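Local structure of 378aa long hypothetical citrate synthase (Sulfolobus tokodaii, 1VGM) at residues N64-I69 with L120-I125; K241-K246 with V301-S306; Q168-A173 with K277-K282; T20-I25 with D183-A188. The protein is a member of the citrate synthase family, whose enzymes are largely helical, and forms an assembly of two chains. All coordinates share one frame; numbering follows the deposited sequence.

Interaction 1: residues N64-I69 with L120-I125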
loop_
_atom_site.group_PDB
_atom_site.type_symbol
_atom_site.label_atom_id
_atom_site.label_comp_id
_atom_site.label_asym_id
_atom_site.label_seq_id
_atom_site.Cartn_x
_atom_site.Cartn_y
_atom_site.Cartn_z
ATOM N N ASN A 64 28.529 9.940 -13.212
ATOM C CA ASN A 64 28.243 9.585 -14.598
ATOM C C ASN A 64 27.564 8.222 -14.711
ATOM O O ASN A 64 26.795 7.972 -15.639
ATOM C CB ASN A 64 29.527 9.597 -15.429
ATOM C CG ASN A 64 29.887 10.992 -15.922
ATOM O OD1 ASN A 64 29.018 11.848 -16.066
ATOM N ND2 ASN A 64 31.172 11.223 -16.181
ATOM N N GLN A 65 27.839 7.343 -13.759
ATOM C CA GLN A 65 27.147 6.070 -13.715
ATOM C C GLN A 65 25.672 6.242 -13.337
ATOM O O GLN A 65 24.804 5.633 -13.958
ATOM C CB GLN A 65 27.867 5.124 -12.745
ATOM C CG GLN A 65 29.206 4.639 -13.303
ATOM C CD GLN A 65 30.026 3.831 -12.314
ATOM O OE1 GLN A 65 30.199 4.220 -11.160
ATOM N NE2 GLN A 65 30.546 2.700 -12.772
ATOM N N ILE A 66 25.385 7.083 -12.344
ATOM C CA ILE A 66 23.999 7.424 -12.017
ATOM C C ILE A 66 23.249 7.942 -13.239
ATOM O O ILE A 66 22.163 7.463 -13.556
ATOM C CB ILE A 66 23.904 8.517 -10.926
ATOM C CG1 ILE A 66 24.600 8.052 -9.645
ATOM C CG2 ILE A 66 22.427 8.834 -10.636
ATOM C CD1 ILE A 66 23.905 6.884 -8.968
ATOM N N LYS A 67 23.827 8.932 -13.916
ATOM C CA LYS A 67 23.184 9.537 -15.081
ATOM C C LYS A 67 22.972 8.513 -16.203
ATOM O O LYS A 67 21.952 8.536 -16.899
ATOM C CB LYS A 67 24.028 10.718 -15.590
ATOM C CG LYS A 67 24.210 11.832 -14.560
ATOM C CD LYS A 67 25.068 12.982 -15.082
ATOM C CE LYS A 67 24.958 14.197 -14.161
ATOM N NZ LYS A 67 25.844 15.338 -14.553
ATOM N N GLY A 68 23.934 7.609 -16.359
ATOM C CA GLY A 68 23.805 6.543 -17.337
ATOM C C GLY A 68 22.644 5.590 -17.080
ATOM O O GLY A 68 21.937 5.195 -18.006
ATOM N N ILE A 69 22.440 5.209 -15.825
ATOM C CA ILE A 69 21.301 4.367 -15.496
ATOM C C ILE A 69 19.994 5.118 -15.733
ATOM O O ILE A 69 19.068 4.593 -16.348
ATOM C CB ILE A 69 21.360 3.903 -14.029
ATOM C CG1 ILE A 69 22.572 2.981 -13.830
ATOM C CG2 ILE A 69 20.064 3.182 -13.659
ATOM C CD1 ILE A 69 22.964 2.772 -12.361
ATOM N N LEU A 120 18.454 -0.732 -9.254
ATOM C CA LEU A 120 17.013 -0.833 -9.491
ATOM C C LEU A 120 16.270 0.393 -8.965
ATOM O O LEU A 120 15.347 0.875 -9.608
ATOM C CB LEU A 120 16.439 -2.102 -8.834
ATOM C CG LEU A 120 14.906 -2.211 -8.820
ATOM C CD1 LEU A 120 14.395 -2.301 -10.251
ATOM C CD2 LEU A 120 14.463 -3.430 -8.022
ATOM N N ALA A 121 16.679 0.898 -7.803
ATOM C CA ALA A 121 16.153 2.161 -7.279
ATOM C C ALA A 121 16.286 3.331 -8.259
ATOM O O ALA A 121 15.354 4.116 -8.428
ATOM C CB ALA A 121 16.851 2.508 -5.960
ATOM N N VAL A 122 17.446 3.449 -8.899
ATOM C CA VAL A 122 17.669 4.518 -9.867
ATOM C C VAL A 122 16.739 4.367 -11.067
ATOM O O VAL A 122 16.136 5.341 -11.517
ATOM C CB VAL A 122 19.137 4.543 -10.368
ATOM C CG1 VAL A 122 19.355 5.752 -11.274
ATOM C CG2 VAL A 122 20.091 4.609 -9.183
ATOM N N GLN A 123 16.619 3.142 -11.577
ATOM C CA GLN A 123 15.686 2.855 -12.667
ATOM C C GLN A 123 14.274 3.276 -12.295
ATOM O O GLN A 123 13.563 3.875 -13.105
ATOM C CB GLN A 123 15.695 1.361 -13.010
ATOM C CG GLN A 123 17.027 0.858 -13.541
ATOM C CD GLN A 123 17.023 -0.637 -13.828
ATOM O OE1 GLN A 123 16.188 -1.387 -13.307
ATOM N NE2 GLN A 123 17.968 -1.081 -14.650
ATOM N N ILE A 124 13.865 2.968 -11.068
ATOM C CA ILE A 124 12.521 3.329 -10.619
ATOM C C ILE A 124 12.340 4.850 -10.589
ATOM O O ILE A 124 11.283 5.373 -10.930
ATOM C CB ILE A 124 12.231 2.769 -9.200
ATOM C CG1 ILE A 124 12.268 1.237 -9.227
ATOM C CG2 ILE A 124 10.859 3.277 -8.693
ATOM C CD1 ILE A 124 12.011 0.604 -7.871
ATOM N N ILE A 125 13.387 5.555 -10.181
ATOM C CA ILE A 125 13.363 7.010 -10.172
ATOM C C ILE A 125 13.215 7.554 -11.592
ATOM O O ILE A 125 12.469 8.499 -11.831
ATOM C CB ILE A 125 14.638 7.566 -9.479
ATOM C CG1 ILE A 125 14.501 7.366 -7.964
ATOM C CG2 ILE A 125 14.832 9.046 -9.793
ATOM C CD1 ILE A 125 15.806 7.437 -7.202
#
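The flat group nearest this contact is the carboxamide of Gln123, and neither its face nor its edge does the touching: the methylene CG beneath it meets the methyl CG2 of Ile69, at 3.8 Å. Beyond CG the glutamine chain runs extended, which carries the amide away from the isoleucine, and Gln123 also touches Ser73. No other flat side chain takes part, and the rest is mostly branched aliphatic side chain. Its centre is the pair Ile69 and Val122. Ile69 CG2 lies 3.6 Å from Val122 CG1, and the same methyl is also close to Val122 CB, so it rests against the branch of the valine rather than against one end. With CG1 of Val122 held anti to the backbone N (chi1 -175°), that methyl projects from its helix to the isoleucine; the two side chains cross at about a right angle. This is helix-on-helix packing within the predominantly helical citrate synthase fold, joining helix 60-71 to helix 117-139. The local axes approach to 9.7 Å and cross at -54°, and Ile69 and Gln123 bring the backbones closest together. One turn before Ile69, Ile66 gives a looser touch: its carbonyl O stands 4.0 Å from Val122 CG1, whereas its own CG2 is 4.4 Å from that methyl. Ile66 is buried and turns its side chain also to His50 and Tyr54 of helix 45-54, whose Leu53 packs on Ala121. Farther along, Ile124 and Ile125 pack on Leu344 of helix 331-353.

Interaction 2: residues K241-K246 with V301-S306; sequences KWFEEK and VDTFGS
Phe243 reaches across from helix 239-249 to Thr303 and Phe304 of helix 284-304, a small helix-to-helix contact carried by one aromatic ring. Both helices belong to the largely helical citrate synthase fold, probably to the smaller of the two domains known in this family. In sequence order, Trp242 comes just before the contact and faces another way: its NE1 is hydrogen-bonded to Glu232 of helix 222-233, and one face of its indole carries CG of Lys246, 3.7 Å above the plane and offset toward the rim. Phe243 itself is buried. Its CG is anti to the backbone N (chi1 -170°), a setting that sends CE1 and CZ outward to the partner helix. There Phe243 CE1 comes to 3.4 Å from Thr303 OG1, which sits at the ring edge, near its plane. The hydroxyl is already engaged, for it is hydrogen-bonded to the carbonyl of Leu299 one turn back, so the phenylalanine edge packs against a polar atom that its own helix satisfies. Phe243 CZ also lies 4.4 Å from CE1 of Phe304, a loose aromatic touch; Leu299 and Leu254 also pack on Phe243. Within the wider pi-type turn at 243-246, Lys246 NZ and Glu245 OE1 form a salt bridge whose hydrogen bond is weak, on a side of the helix that does not face Thr303. Phe304 is held from other directions as well, through a cation-pi contact with Arg253 and, on one ring face, by its neighbour: Thr303 CG2 lies over the ring centre, 3.5 Å above the plane.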
loop_
_atom_site.group_PDB
_atom_site.type_symbol
_atom_site.label_atom_id
_atom_site.label_comp_id
_atom_site.label_asym_id
_atom_site.label_seq_id
_atom_site.Cartn_x
_atom_site.Cartn_y
_atom_site.Cartn_z
ATOM N N LYS A 241 -7.602 41.572 5.087
ATOM C CA LYS A 241 -9.010 41.249 5.273
ATOM C C LYS A 241 -9.220 39.736 5.421
ATOM O O LYS A 241 -9.921 39.286 6.330
ATOM C CB LYS A 241 -9.813 41.784 4.088
ATOM C CG LYS A 241 -11.282 41.394 4.076
ATOM C CD LYS A 241 -11.969 41.911 2.817
ATOM C CE LYS A 241 -13.486 41.875 2.947
ATOM N NZ LYS A 241 -14.144 42.769 1.942
ATOM N N TRP A 242 -8.610 38.963 4.522
ATOM C CA TRP A 242 -8.775 37.508 4.486
ATOM C C TRP A 242 -8.248 36.862 5.767
ATOM O O TRP A 242 -8.904 36.015 6.371
ATOM C CB TRP A 242 -8.029 36.930 3.277
ATOM C CG TRP A 242 -8.164 35.449 3.115
ATOM C CD1 TRP A 242 -9.093 34.788 2.362
ATOM C CD2 TRP A 242 -7.322 34.440 3.693
ATOM N NE1 TRP A 242 -8.878 33.429 2.434
ATOM C CE2 TRP A 242 -7.799 33.189 3.245
ATOM C CE3 TRP A 242 -6.199 34.472 4.531
ATOM C CZ2 TRP A 242 -7.193 31.979 3.605
ATOM C CZ3 TRP A 242 -5.594 33.265 4.890
ATOM C CH2 TRP A 242 -6.096 32.037 4.425
ATOM N N PHE A 243 -7.054 37.273 6.173
ATOM C CA PHE A 243 -6.417 36.729 7.366
ATOM C C PHE A 243 -7.278 36.937 8.607
ATOM O O PHE A 243 -7.459 36.015 9.405
ATOM C CB PHE A 243 -5.049 37.392 7.565
ATOM C CG PHE A 243 -4.206 36.737 8.612
ATOM C CD1 PHE A 243 -4.314 37.112 9.947
ATOM C CD2 PHE A 243 -3.286 35.752 8.267
ATOM C CE1 PHE A 243 -3.523 36.505 10.924
ATOM C CE2 PHE A 243 -2.490 35.138 9.238
ATOM C CZ PHE A 243 -2.604 35.517 10.563
ATOM N N GLU A 244 -7.795 38.150 8.782
ATOM C CA GLU A 244 -8.591 38.460 9.968
ATOM C C GLU A 244 -9.884 37.639 9.944
ATOM O O GLU A 244 -10.315 37.109 10.967
ATOM C CB GLU A 244 -8.919 39.960 10.021
ATOM C CG GLU A 244 -9.874 40.358 11.156
ATOM C CD GLU A 244 -9.244 40.249 12.541
ATOM O OE1 GLU A 244 -9.994 40.201 13.546
ATOM O OE2 GLU A 244 -8.001 40.218 12.627
ATOM N N GLU A 245 -10.486 37.525 8.766
ATOM C CA GLU A 245 -11.768 36.847 8.627
ATOM C C GLU A 245 -11.637 35.337 8.816
ATOM O O GLU A 245 -12.332 34.741 9.639
ATOM C CB GLU A 245 -12.370 37.149 7.253
ATOM C CG GLU A 245 -13.715 36.490 7.001
ATOM C CD GLU A 245 -14.210 36.709 5.584
ATOM O OE1 GLU A 245 -14.860 35.797 5.032
ATOM O OE2 GLU A 245 -13.957 37.788 5.016
ATOM N N LYS A 246 -10.748 34.714 8.052
ATOM C CA LYS A 246 -10.668 33.259 8.039
ATOM C C LYS A 246 -9.883 32.719 9.224
ATOM O O LYS A 246 -10.268 31.714 9.824
ATOM C CB LYS A 246 -10.029 32.779 6.737
ATOM C CG LYS A 246 -10.888 33.028 5.510
ATOM C CD LYS A 246 -12.191 32.242 5.580
ATOM C CE LYS A 246 -12.748 31.933 4.191
ATOM N NZ LYS A 246 -13.482 33.085 3.592
ATOM N N VAL A 301 3.427 34.979 11.093
ATOM C CA VAL A 301 4.477 35.024 12.101
ATOM C C VAL A 301 4.075 35.909 13.285
ATOM O O VAL A 301 4.165 35.478 14.433
ATOM C CB VAL A 301 5.818 35.540 11.498
ATOM C CG1 VAL A 301 6.863 35.712 12.601
ATOM C CG2 VAL A 301 6.335 34.553 10.457
ATOM N N ASP A 302 3.626 37.135 13.012
ATOM C CA ASP A 302 3.158 38.027 14.081
ATOM C C ASP A 302 2.159 37.325 14.999
ATOM O O ASP A 302 2.152 37.537 16.210
ATOM C CB ASP A 302 2.487 39.277 13.497
ATOM C CG ASP A 302 3.457 40.178 12.764
ATOM O OD1 ASP A 302 4.681 40.017 12.942
ATOM O OD2 ASP A 302 2.990 41.056 12.007
ATOM N N THR A 303 1.304 36.493 14.419
ATOM C CA THR A 303 0.227 35.870 15.185
ATOM C C THR A 303 0.724 34.634 15.935
ATOM O O THR A 303 0.386 34.431 17.103
ATOM C CB THR A 303 -0.942 35.465 14.269
ATOM O OG1 THR A 303 -1.554 36.641 13.735
ATOM C CG2 THR A 303 -1.987 34.692 15.042
ATOM N N PHE A 304 1.532 33.819 15.262
ATOM C CA PHE A 304 1.806 32.461 15.723
ATOM C C PHE A 304 3.265 32.228 16.099
ATOM O O PHE A 304 3.597 31.216 16.714
ATOM C CB PHE A 304 1.407 31.452 14.649
ATOM C CG PHE A 304 -0.058 31.453 14.328
ATOM C CD1 PHE A 304 -0.498 31.804 13.059
ATOM C CD2 PHE A 304 -0.998 31.084 15.287
ATOM C CE1 PHE A 304 -1.845 31.771 12.734
ATOM C CE2 PHE A 304 -2.358 31.046 14.972
ATOM C CZ PHE A 304 -2.781 31.396 13.694
ATOM N N GLY A 305 4.135 33.157 15.724
ATOM C CA GLY A 305 5.549 32.981 16.003
ATOM C C GLY A 305 5.796 32.675 17.467
ATOM O O GLY A 305 6.626 31.833 17.806
ATOM N N SER A 306 5.062 33.358 18.337
ATOM C CA SER A 306 5.290 33.270 19.770
ATOM C C SER A 306 4.879 31.901 20.308
ATOM O O SER A 306 5.288 31.507 21.401
ATOM C CB SER A 306 4.506 34.371 20.498
ATOM O OG SER A 306 3.169 33.974 20.742
#

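Interaction 3: residues Q168-A173 with K277-K282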
loop_
_atom_site.group_PDB
_atom_site.type_symbol
_atom_site.label_atom_id
_atom_site.label_comp_id
_atom_site.label_asym_id
_atom_site.label_seq_id
_atom_site.Cartn_x
_atom_site.Cartn_y
_atom_site.Cartn_z
ATOM N N GLN A 168 16.981 27.536 -17.959
ATOM C CA GLN A 168 17.928 27.123 -16.934
ATOM C C GLN A 168 17.372 27.382 -15.533
ATOM O O GLN A 168 17.618 26.610 -14.612
ATOM C CB GLN A 168 19.262 27.857 -17.121
ATOM C CG GLN A 168 20.098 27.330 -18.284
ATOM C CD GLN A 168 20.325 25.823 -18.208
ATOM O OE1 GLN A 168 19.746 25.051 -18.980
ATOM N NE2 GLN A 168 21.171 25.400 -17.274
ATOM N N GLU A 169 16.611 28.459 -15.368
ATOM C CA GLU A 169 16.013 28.750 -14.069
ATOM C C GLU A 169 14.968 27.693 -13.718
ATOM O O GLU A 169 14.823 27.300 -12.558
ATOM C CB GLU A 169 15.344 30.127 -14.071
ATOM C CG GLU A 169 16.193 31.253 -14.632
ATOM C CD GLU A 169 16.016 31.437 -16.133
ATOM O OE1 GLU A 169 16.750 30.787 -16.916
ATOM O OE2 GLU A 169 15.139 32.238 -16.528
ATOM N N GLU A 170 14.232 27.241 -14.727
ATOM C CA GLU A 170 13.240 26.201 -14.509
ATOM C C GLU A 170 13.909 24.892 -14.093
ATOM O O GLU A 170 13.487 24.250 -13.134
ATOM C CB GLU A 170 12.401 26.010 -15.777
ATOM C CG GLU A 170 11.264 27.011 -15.883
ATOM C CD GLU A 170 10.689 27.121 -17.280
ATOM O OE1 GLU A 170 11.046 26.302 -18.154
ATOM O OE2 GLU A 170 9.872 28.037 -17.502
ATOM N N ILE A 171 14.964 24.511 -14.806
ATOM C CA ILE A 171 15.715 23.305 -14.470
ATOM C C ILE A 171 16.245 23.361 -13.039
ATOM O O ILE A 171 16.128 22.390 -12.287
ATOM C CB ILE A 171 16.900 23.105 -15.441
ATOM C CG1 ILE A 171 16.378 23.019 -16.881
ATOM C CG2 ILE A 171 17.655 21.843 -15.086
ATOM C CD1 ILE A 171 17.458 23.208 -17.949
ATOM N N LYS A 172 16.828 24.498 -12.664
ATOM C CA LYS A 172 17.399 24.654 -11.329
ATOM C C LYS A 172 16.324 24.578 -10.233
ATOM O O LYS A 172 16.547 23.977 -9.176
ATOM C CB LYS A 172 18.156 25.988 -11.222
ATOM C CG LYS A 172 19.557 25.978 -11.839
ATOM C CD LYS A 172 20.184 27.374 -11.864
ATOM C CE LYS A 172 19.551 28.244 -12.942
ATOM N NZ LYS A 172 20.198 29.585 -13.087
ATOM N N ALA A 173 15.163 25.183 -10.484
ATOM C CA ALA A 173 14.068 25.173 -9.511
ATOM C C ALA A 173 13.483 23.774 -9.324
ATOM O O ALA A 173 13.083 23.404 -8.223
ATOM C CB ALA A 173 12.963 26.150 -9.945
ATOM N N LYS A 277 10.743 33.722 -4.941
ATOM C CA LYS A 277 11.183 35.100 -5.091
ATOM C C LYS A 277 11.797 35.362 -6.460
ATOM O O LYS A 277 11.549 36.398 -7.068
ATOM C CB LYS A 277 12.196 35.456 -4.003
ATOM C CG LYS A 277 12.574 36.938 -3.968
ATOM C CD LYS A 277 13.361 37.287 -2.706
ATOM C CE LYS A 277 14.268 38.493 -2.916
ATOM N NZ LYS A 277 14.902 38.924 -1.635
ATOM N N SER A 278 12.602 34.430 -6.944
ATOM C CA SER A 278 13.347 34.666 -8.171
ATOM C C SER A 278 12.411 34.644 -9.363
ATOM O O SER A 278 12.532 35.456 -10.280
ATOM C CB SER A 278 14.427 33.605 -8.355
ATOM O OG SER A 278 14.841 33.553 -9.707
ATOM N N PHE A 279 11.478 33.702 -9.345
ATOM C CA PHE A 279 10.505 33.585 -10.412
ATOM C C PHE A 279 9.643 34.836 -10.429
ATOM O O PHE A 279 9.270 35.325 -11.494
ATOM C CB PHE A 279 9.628 32.355 -10.190
ATOM C CG PHE A 279 10.238 31.074 -10.685
ATOM C CD1 PHE A 279 10.431 30.004 -9.819
ATOM C CD2 PHE A 279 10.595 30.924 -12.025
ATOM C CE1 PHE A 279 10.977 28.800 -10.275
ATOM C CE2 PHE A 279 11.140 29.729 -12.490
ATOM C CZ PHE A 279 11.328 28.663 -11.612
ATOM N N ALA A 280 9.338 35.356 -9.242
ATOM C CA ALA A 280 8.454 36.509 -9.121
ATOM C C ALA A 280 8.981 37.733 -9.857
ATOM O O ALA A 280 8.199 38.525 -10.376
ATOM C CB ALA A 280 8.228 36.841 -7.657
ATOM N N GLU A 281 10.298 37.909 -9.902
ATOM C CA GLU A 281 10.823 39.129 -10.494
ATOM C C GLU A 281 10.864 39.061 -12.014
ATOM O O GLU A 281 11.125 40.061 -12.674
ATOM C CB GLU A 281 12.214 39.479 -9.927
ATOM C CG GLU A 281 13.262 38.378 -9.946
ATOM C CD GLU A 281 14.562 38.804 -9.264
ATOM O OE1 GLU A 281 15.239 39.720 -9.776
ATOM O OE2 GLU A 281 14.910 38.228 -8.211
ATOM N N LYS A 282 10.574 37.888 -12.569
ATOM C CA LYS A 282 10.495 37.731 -14.017
ATOM C C LYS A 282 9.089 37.396 -14.506
ATOM O O LYS A 282 8.838 37.389 -15.707
ATOM C CB LYS A 282 11.464 36.639 -14.483
ATOM C CG LYS A 282 12.941 36.975 -14.286
ATOM C CD LYS A 282 13.568 37.543 -15.554
ATOM C CE LYS A 282 12.990 38.907 -15.909
ATOM N NZ LYS A 282 12.855 39.772 -14.706
#
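Apolar contact dominates, and nearly all of it is made by one ring, Phe279, set against a turn of helix 168-180. Ala173 CB meets the rim of this ring near its plane, 3.3 Å from Phe279 CE1 and 3.4 Å from Phe279 CZ, a close approach in which a methyl abuts the aromatic edge. The ring gets there because CG lies beside the backbone N (chi1 -83°), which swings its far end nearer to the opposite helix than the direction of CB alone would suggest. Glu170 adds its CA, also at the ring edge, 4.3 Å from Phe279 CZ, while its CG is equally distant from Phe279 CE2; here the backbone CA and the side-chain CG of an acidic residue serve as packing surface. Polar groups contribute differently. The carbonyl O of Glu169 stands 3.9 Å from Phe279 CZ, approaching obliquely, and Glu170 OE1 turns back to the backbone N of Thr167. Beside the contact, Lys282 curls so that NZ bonds the carbonyl O of Glu281 from above the carbonyl plane. In the helical citrate synthase fold this contact joins helix 168-180 to helix 267-280, with Leu324 touching both Glu170 and Phe279, Val286 of helix 284-304 against the ring, and Leu158 of helix 153-162 against Glu170.

Interaction 4: residues T20-I25 with D183-A188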
loop_
_atom_site.group_PDB
_atom_site.type_symbol
_atom_site.label_atom_id
_atom_site.label_comp_id
_atom_site.label_asym_id
_atom_site.label_seq_id
_atom_site.Cartn_x
_atom_site.Cartn_y
_atom_site.Cartn_z
ATOM N N THR A 20 18.473 10.687 7.252
ATOM C CA THR A 20 17.977 12.046 7.445
ATOM C C THR A 20 17.980 12.525 8.897
ATOM O O THR A 20 17.405 11.897 9.775
ATOM C CB THR A 20 16.555 12.186 6.886
ATOM O OG1 THR A 20 16.551 11.777 5.510
ATOM C CG2 THR A 20 16.075 13.628 6.993
ATOM N N TYR A 21 18.626 13.656 9.134
ATOM C CA TYR A 21 18.686 14.233 10.468
ATOM C C TYR A 21 17.931 15.551 10.510
ATOM O O TYR A 21 18.127 16.423 9.656
ATOM C CB TYR A 21 20.149 14.453 10.879
ATOM C CG TYR A 21 20.319 15.334 12.097
ATOM C CD1 TYR A 21 20.690 16.673 11.964
ATOM C CD2 TYR A 21 20.092 14.833 13.383
ATOM C CE1 TYR A 21 20.830 17.500 13.081
ATOM C CE2 TYR A 21 20.227 15.651 14.509
ATOM C CZ TYR A 21 20.598 16.987 14.348
ATOM O OH TYR A 21 20.742 17.815 15.442
ATOM N N ILE A 22 17.067 15.695 11.510
ATOM C CA ILE A 22 16.336 16.941 11.697
ATOM C C ILE A 22 16.573 17.512 13.088
ATOM O O ILE A 22 16.433 16.812 14.093
ATOM C CB ILE A 22 14.818 16.734 11.483
ATOM C CG1 ILE A 22 14.571 16.229 10.057
ATOM C CG2 ILE A 22 14.058 18.046 11.723
ATOM C CD1 ILE A 22 13.334 15.384 9.914
ATOM N N ASP A 23 16.942 18.788 13.126
ATOM C CA ASP A 23 17.046 19.542 14.371
ATOM C C ASP A 23 15.941 20.597 14.342
ATOM O O ASP A 23 16.034 21.587 13.623
ATOM C CB ASP A 23 18.442 20.186 14.454
ATOM C CG ASP A 23 18.565 21.225 15.563
ATOM O OD1 ASP A 23 17.582 21.490 16.288
ATOM O OD2 ASP A 23 19.671 21.788 15.701
ATOM N N GLY A 24 14.883 20.358 15.108
ATOM C CA GLY A 24 13.716 21.223 15.056
ATOM C C GLY A 24 13.884 22.528 15.819
ATOM O O GLY A 24 13.174 23.505 15.560
ATOM N N ILE A 25 14.818 22.548 16.766
ATOM C CA ILE A 25 15.100 23.755 17.532
ATOM C C ILE A 25 15.818 24.811 16.690
ATOM O O ILE A 25 15.451 25.983 16.723
ATOM C CB ILE A 25 15.959 23.446 18.783
ATOM C CG1 ILE A 25 15.174 22.569 19.758
ATOM C CG2 ILE A 25 16.342 24.739 19.483
ATOM C CD1 ILE A 25 15.079 21.114 19.334
ATOM N N ASP A 183 13.344 13.454 1.597
ATOM C CA ASP A 183 12.990 12.696 2.797
ATOM C C ASP A 183 12.743 13.579 4.022
ATOM O O ASP A 183 13.307 14.671 4.135
ATOM C CB ASP A 183 14.087 11.677 3.117
ATOM C CG ASP A 183 13.643 10.648 4.135
ATOM O OD1 ASP A 183 12.482 10.201 4.051
ATOM O OD2 ASP A 183 14.450 10.282 5.012
ATOM N N HIS A 184 11.896 13.096 4.932
ATOM C CA HIS A 184 11.581 13.808 6.169
ATOM C C HIS A 184 10.646 12.968 7.036
ATOM O O HIS A 184 9.519 12.671 6.637
ATOM C CB HIS A 184 10.913 15.160 5.864
ATOM C CG HIS A 184 11.297 16.257 6.811
ATOM N ND1 HIS A 184 10.603 16.515 7.973
ATOM C CD2 HIS A 184 12.307 17.164 6.770
ATOM C CE1 HIS A 184 11.166 17.531 8.606
ATOM N NE2 HIS A 184 12.203 17.941 7.896
ATOM N N GLU A 185 11.123 12.603 8.224
ATOM C CA GLU A 185 10.338 11.836 9.182
ATOM C C GLU A 185 9.855 10.528 8.563
ATOM O O GLU A 185 10.380 10.088 7.546
ATOM C CB GLU A 185 9.153 12.669 9.668
ATOM C CG GLU A 185 9.566 13.941 10.406
ATOM C CD GLU A 185 8.475 15.001 10.400
ATOM O OE1 GLU A 185 7.586 14.947 11.269
ATOM O OE2 GLU A 185 8.505 15.887 9.519
ATOM N N VAL A 186 8.862 9.901 9.183
ATOM C CA VAL A 186 8.305 8.664 8.651
ATOM C C VAL A 186 6.793 8.786 8.602
ATOM O O VAL A 186 6.082 8.224 9.437
ATOM C CB VAL A 186 8.681 7.450 9.524
ATOM C CG1 VAL A 186 8.458 6.173 8.744
ATOM C CG2 VAL A 186 10.131 7.547 9.965
ATOM N N PRO A 187 6.281 9.546 7.625
ATOM C CA PRO A 187 4.834 9.698 7.460
ATOM C C PRO A 187 4.193 8.399 6.996
ATOM O O PRO A 187 4.863 7.371 6.876
ATOM C CB PRO A 187 4.714 10.813 6.416
ATOM C CG PRO A 187 5.959 10.662 5.597
ATOM C CD PRO A 187 7.029 10.293 6.595
ATOM N N ALA A 188 2.895 8.451 6.722
ATOM C CA ALA A 188 2.127 7.241 6.457
ATOM C C ALA A 188 2.577 6.559 5.165
ATOM O O ALA A 188 2.594 5.324 5.077
ATOM C CB ALA A 188 0.647 7.576 6.388
#
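Thr20 and Ile22 hold the tight part of this contact, against Asp183 and His184. The threonine hydroxyl donates from Thr20 OG1 to Asp183 OD2 over 2.6 Å, arriving on the anti side of that oxygen and 16° out of the carboxylate plane. The same OD2 is bonded to NE2 of His346, so two groups grip one buried carboxylate oxygen and should restrain its rotation. Two residues along the strand, Ile22 lays its terminal methyl over the imidazole of His184 in a CH-pi contact: CD1 is 3.4 Å from the ring centroid and 14° off the normal. The ring is fixed in its own plane too, since His184 ND1 donates to Glu185 OE2 at 2.7 Å, where the oxygen offers its anti lone pair, and NE2 pairs with the hydroxyl of Tyr262. Packing slackens toward Glu185, which is partly exposed and whose CG is 4.1 Å from Ile22 CD1; beyond Asp23 the first segment draws away, and Ile25 lies at the surface. The arrangement pins a sheet edge to the loop between two helices of the citrate synthase fold. Strand 20-23 pairs antiparallel with strand 28-31, Met52 of helix 45-54 packs on both Thr20 and Asp183, and the loop runs through Val186, against Ala362 of the second subunit, to Pro187 at the N-cap of helix 188-197.

Overall arrangement
The four contacts are spread through one citrate synthase fold without touching. Interaction 4 lies nearest the middle, about 13 Å from the chain's centre, and its centre is 25 to 27 Å from those of the others. Interactions 1 and 2 lie on opposite sides of that centre, 45 Å apart. Along the chain, interaction 4 spans interaction 1 completely, whereas interaction 3 alternates with both interaction 4 and interaction 2. Helices 239-249, 267-280 and 284-304 follow one another and link interactions 2 and 3. As a worked example, contacts between helices and one between a strand and a loop occur at separate places in the same fold, joined by the chain's order rather than by direct touch.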